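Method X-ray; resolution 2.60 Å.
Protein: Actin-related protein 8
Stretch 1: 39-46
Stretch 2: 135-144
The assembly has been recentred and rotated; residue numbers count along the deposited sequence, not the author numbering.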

# COMPACT_ATOMS: atom_id res chain seq x y z
N SER A 39 -11.78 -5.04 -4.60
CA SER A 39 -10.36 -5.03 -4.28
C SER A 39 -9.72 -6.22 -4.96
O SER A 39 -10.06 -7.36 -4.68
N ILE A 40 -8.81 -5.93 -5.87
CA ILE A 40 -8.16 -6.98 -6.65
C ILE A 40 -6.66 -6.93 -6.48
O ILE A 40 -6.07 -5.83 -6.51
N PRO A 41 -6.03 -8.09 -6.29
CA PRO A 41 -4.56 -8.17 -6.36
C PRO A 41 -4.14 -7.63 -7.71
O PRO A 41 -4.58 -8.14 -8.74
N HIS A 42 -3.33 -6.60 -7.71
CA HIS A 42 -3.03 -5.90 -8.95
C HIS A 42 -1.88 -6.60 -9.66
O HIS A 42 -0.74 -6.12 -9.69
N VAL A 43 -2.19 -7.76 -10.23
CA VAL A 43 -1.19 -8.69 -10.74
C VAL A 43 -1.76 -9.50 -11.90
O VAL A 43 -2.98 -9.68 -12.01
N ILE A 44 -0.89 -9.98 -12.78
CA ILE A 44 -1.32 -10.73 -13.94
C ILE A 44 -0.34 -11.85 -14.27
O ILE A 44 0.88 -11.66 -14.20
N ALA A 45 -0.87 -13.01 -14.59
CA ALA A 45 -0.05 -14.12 -15.06
C ALA A 45 -0.22 -14.27 -16.56
O ALA A 45 -1.34 -14.33 -17.07
N ARG A 46 0.90 -14.32 -17.27
CA ARG A 46 0.87 -14.44 -18.71
C ARG A 46 1.52 -15.74 -19.10
O ARG A 46 2.60 -16.07 -18.59
N LEU A 135 -4.01 -14.78 -16.66
CA LEU A 135 -4.84 -14.87 -15.48
C LEU A 135 -4.69 -13.59 -14.72
O LEU A 135 -3.64 -12.94 -14.79
N VAL A 136 -5.73 -13.21 -14.00
CA VAL A 136 -5.72 -11.92 -13.33
C VAL A 136 -6.02 -12.03 -11.85
O VAL A 136 -6.79 -12.89 -11.43
N GLY A 137 -5.40 -11.16 -11.07
CA GLY A 137 -5.72 -11.03 -9.66
C GLY A 137 -5.44 -12.28 -8.86
O GLY A 137 -4.36 -12.88 -8.95
N GLU A 138 -6.42 -12.67 -8.06
CA GLU A 138 -6.28 -13.84 -7.21
C GLU A 138 -6.03 -15.13 -8.00
O GLU A 138 -5.27 -16.00 -7.56
N GLU A 139 -6.67 -15.26 -9.16
CA GLU A 139 -6.37 -16.41 -10.02
C GLU A 139 -4.90 -16.43 -10.42
O GLU A 139 -4.29 -17.50 -10.52
N ALA A 140 -4.33 -15.26 -10.64
CA ALA A 140 -2.93 -15.16 -10.98
C ALA A 140 -2.04 -15.59 -9.81
O ALA A 140 -1.07 -16.32 -10.00
N LEU A 141 -2.39 -15.17 -8.59
CA LEU A 141 -1.58 -15.51 -7.42
C LEU A 141 -1.51 -17.02 -7.22
O LEU A 141 -0.52 -17.53 -6.69
N TYR A 142 -2.56 -17.72 -7.65
CA TYR A 142 -2.70 -19.15 -7.38
C TYR A 142 -2.26 -20.08 -8.51
O TYR A 142 -2.53 -21.28 -8.50
N VAL A 143 -1.57 -19.52 -9.49
CA VAL A 143 -0.96 -20.33 -10.51
C VAL A 143 0.22 -21.10 -9.91
O VAL A 143 1.11 -20.50 -9.30
N ASN A 144 0.19 -22.42 -10.04
CA ASN A 144 1.30 -23.27 -9.67
C ASN A 144 2.59 -22.68 -10.23
O ASN A 144 2.68 -22.38 -11.41

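The apolar centre of the contact is built around A45, V43 and the helix residue A140. A45 and L135 form a hydrogen-bonded antiparallel pair, so their side chains share one face of the sheet, with A45 CB 4.1 Å from L135 CB. On that same face A45 CB lies 4.0 Å from A140 CB and 4.2 Å from V143 CG2; both A140 and V143 point toward stretch 1, V143 with chi1 at 169° (t). L135 takes chi1 m, but its chi2 of 141° falls between wells.

V43, chi1 p, leaves its backbone sideways, yet its CG1 reaches A140 CB and L141 CD2, each at 4.1 Å. L141 (m, t) also starts sideways, and its end comes nearer to stretch 1: its CD1 sits 3.9 Å from CG of P41, whose CA-to-CB bond points toward stretch 2 and whose ring is CG-exo. The leucine thereby bridges V43 and P41.

I44 (t, t) and V136 (t) occupy the other face as a non-hydrogen-bonded pair; I44 CG1 comes within 3.3 Å of L135 O. I40 (m, p) directs its end away, but its CG2 remains 3.8 Å from G137 CA. An ideal CB on G137 would lie 3.0 Å from I40 CG2, a clash, and the positive phi of 63° independently favours glycine.

The polar partners that join the stretches are backbone groups. G137 N donates to V43 O (3.0 Å, 166°), and A45 N donates to L135 O (2.8 Å, 161°). The return bond from L135 N to A45 O measures 2.7 Å at 150°, although the oxygen's position is less certain. G137 CA adds a CA-H...O contact to P41 O at 3.2 Å.

At the exposed edge, E138 (chi1 t) brings OE2 to 4.2 Å from P41 CG, a proximity without a polar partner across the contact.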

# COMPACT_ATOMS: atom_id res chain seq x y z
CB SER A 39 -10.13 -5.13 -2.77
OG SER A 39 -10.26 -3.86 -2.13
CB ILE A 40 -8.48 -6.82 -8.15
CG1 ILE A 40 -9.96 -7.03 -8.40
CG2 ILE A 40 -7.64 -7.77 -9.00
CD1 ILE A 40 -10.81 -5.90 -7.88
CB PRO A 41 -4.26 -9.67 -6.28
CG PRO A 41 -5.50 -10.25 -5.59
CD PRO A 41 -6.66 -9.39 -6.01
CB HIS A 42 -2.67 -4.47 -8.61
CG HIS A 42 -2.66 -3.57 -9.79
ND1 HIS A 42 -1.49 -3.09 -10.34
CD2 HIS A 42 -3.67 -3.08 -10.54
CE1 HIS A 42 -1.79 -2.34 -11.38
NE2 HIS A 42 -3.10 -2.31 -11.52
CB VAL A 43 -0.74 -9.67 -9.64
CG1 VAL A 43 -1.94 -10.48 -9.16
CG2 VAL A 43 0.40 -10.59 -10.14
CB ILE A 44 -1.52 -9.82 -15.19
CG1 ILE A 44 -1.90 -10.67 -16.40
CG2 ILE A 44 -0.26 -9.06 -15.52
CD1 ILE A 44 -2.32 -9.86 -17.60
CB ALA A 45 -0.42 -15.41 -14.35
CB ARG A 46 1.59 -13.27 -19.35
CG ARG A 46 0.77 -12.00 -19.38
CD ARG A 46 1.31 -11.05 -20.41
NE ARG A 46 0.50 -9.84 -20.56
CZ ARG A 46 -0.64 -9.78 -21.24
NH1 ARG A 46 -1.14 -10.86 -21.82
NH2 ARG A 46 -1.28 -8.62 -21.32
CB LEU A 135 -4.43 -16.08 -14.64
CG LEU A 135 -4.83 -17.38 -15.34
CD1 LEU A 135 -3.79 -18.45 -15.19
CD2 LEU A 135 -6.16 -17.85 -14.82
CB VAL A 136 -6.74 -10.98 -13.98
CG1 VAL A 136 -6.82 -9.66 -13.21
CG2 VAL A 136 -6.34 -10.74 -15.41
CB GLU A 138 -7.52 -13.98 -6.34
CG GLU A 138 -7.40 -15.08 -5.32
CD GLU A 138 -7.67 -14.58 -3.92
OE1 GLU A 138 -7.92 -15.43 -3.03
OE2 GLU A 138 -7.64 -13.34 -3.71
CB GLU A 139 -7.26 -16.41 -11.25
CG GLU A 139 -8.63 -16.97 -11.01
CD GLU A 139 -9.39 -17.20 -12.31
OE1 GLU A 139 -10.36 -18.00 -12.31
OE2 GLU A 139 -9.01 -16.58 -13.33
CB ALA A 140 -2.59 -13.77 -11.46
CB LEU A 141 -2.13 -14.88 -6.15
CG LEU A 141 -2.15 -13.37 -6.00
CD1 LEU A 141 -2.87 -12.99 -4.73
CD2 LEU A 141 -0.76 -12.81 -5.99
CB TYR A 142 -4.13 -19.46 -6.98
CG TYR A 142 -4.32 -19.23 -5.52
CD1 TYR A 142 -4.58 -17.95 -5.03
CD2 TYR A 142 -4.21 -20.27 -4.61
CE1 TYR A 142 -4.74 -17.73 -3.69
CE2 TYR A 142 -4.37 -20.06 -3.27
CZ TYR A 142 -4.64 -18.79 -2.81
OH TYR A 142 -4.80 -18.58 -1.46
CB VAL A 143 -0.51 -19.45 -11.68
CG1 VAL A 143 0.36 -20.23 -12.65
CG2 VAL A 143 -1.74 -18.86 -12.38
CB ASN A 144 1.07 -24.68 -10.21
CG ASN A 144 2.13 -25.68 -9.76
OD1 ASN A 144 3.29 -25.34 -9.54
ND2 ASN A 144 1.72 -26.93 -9.64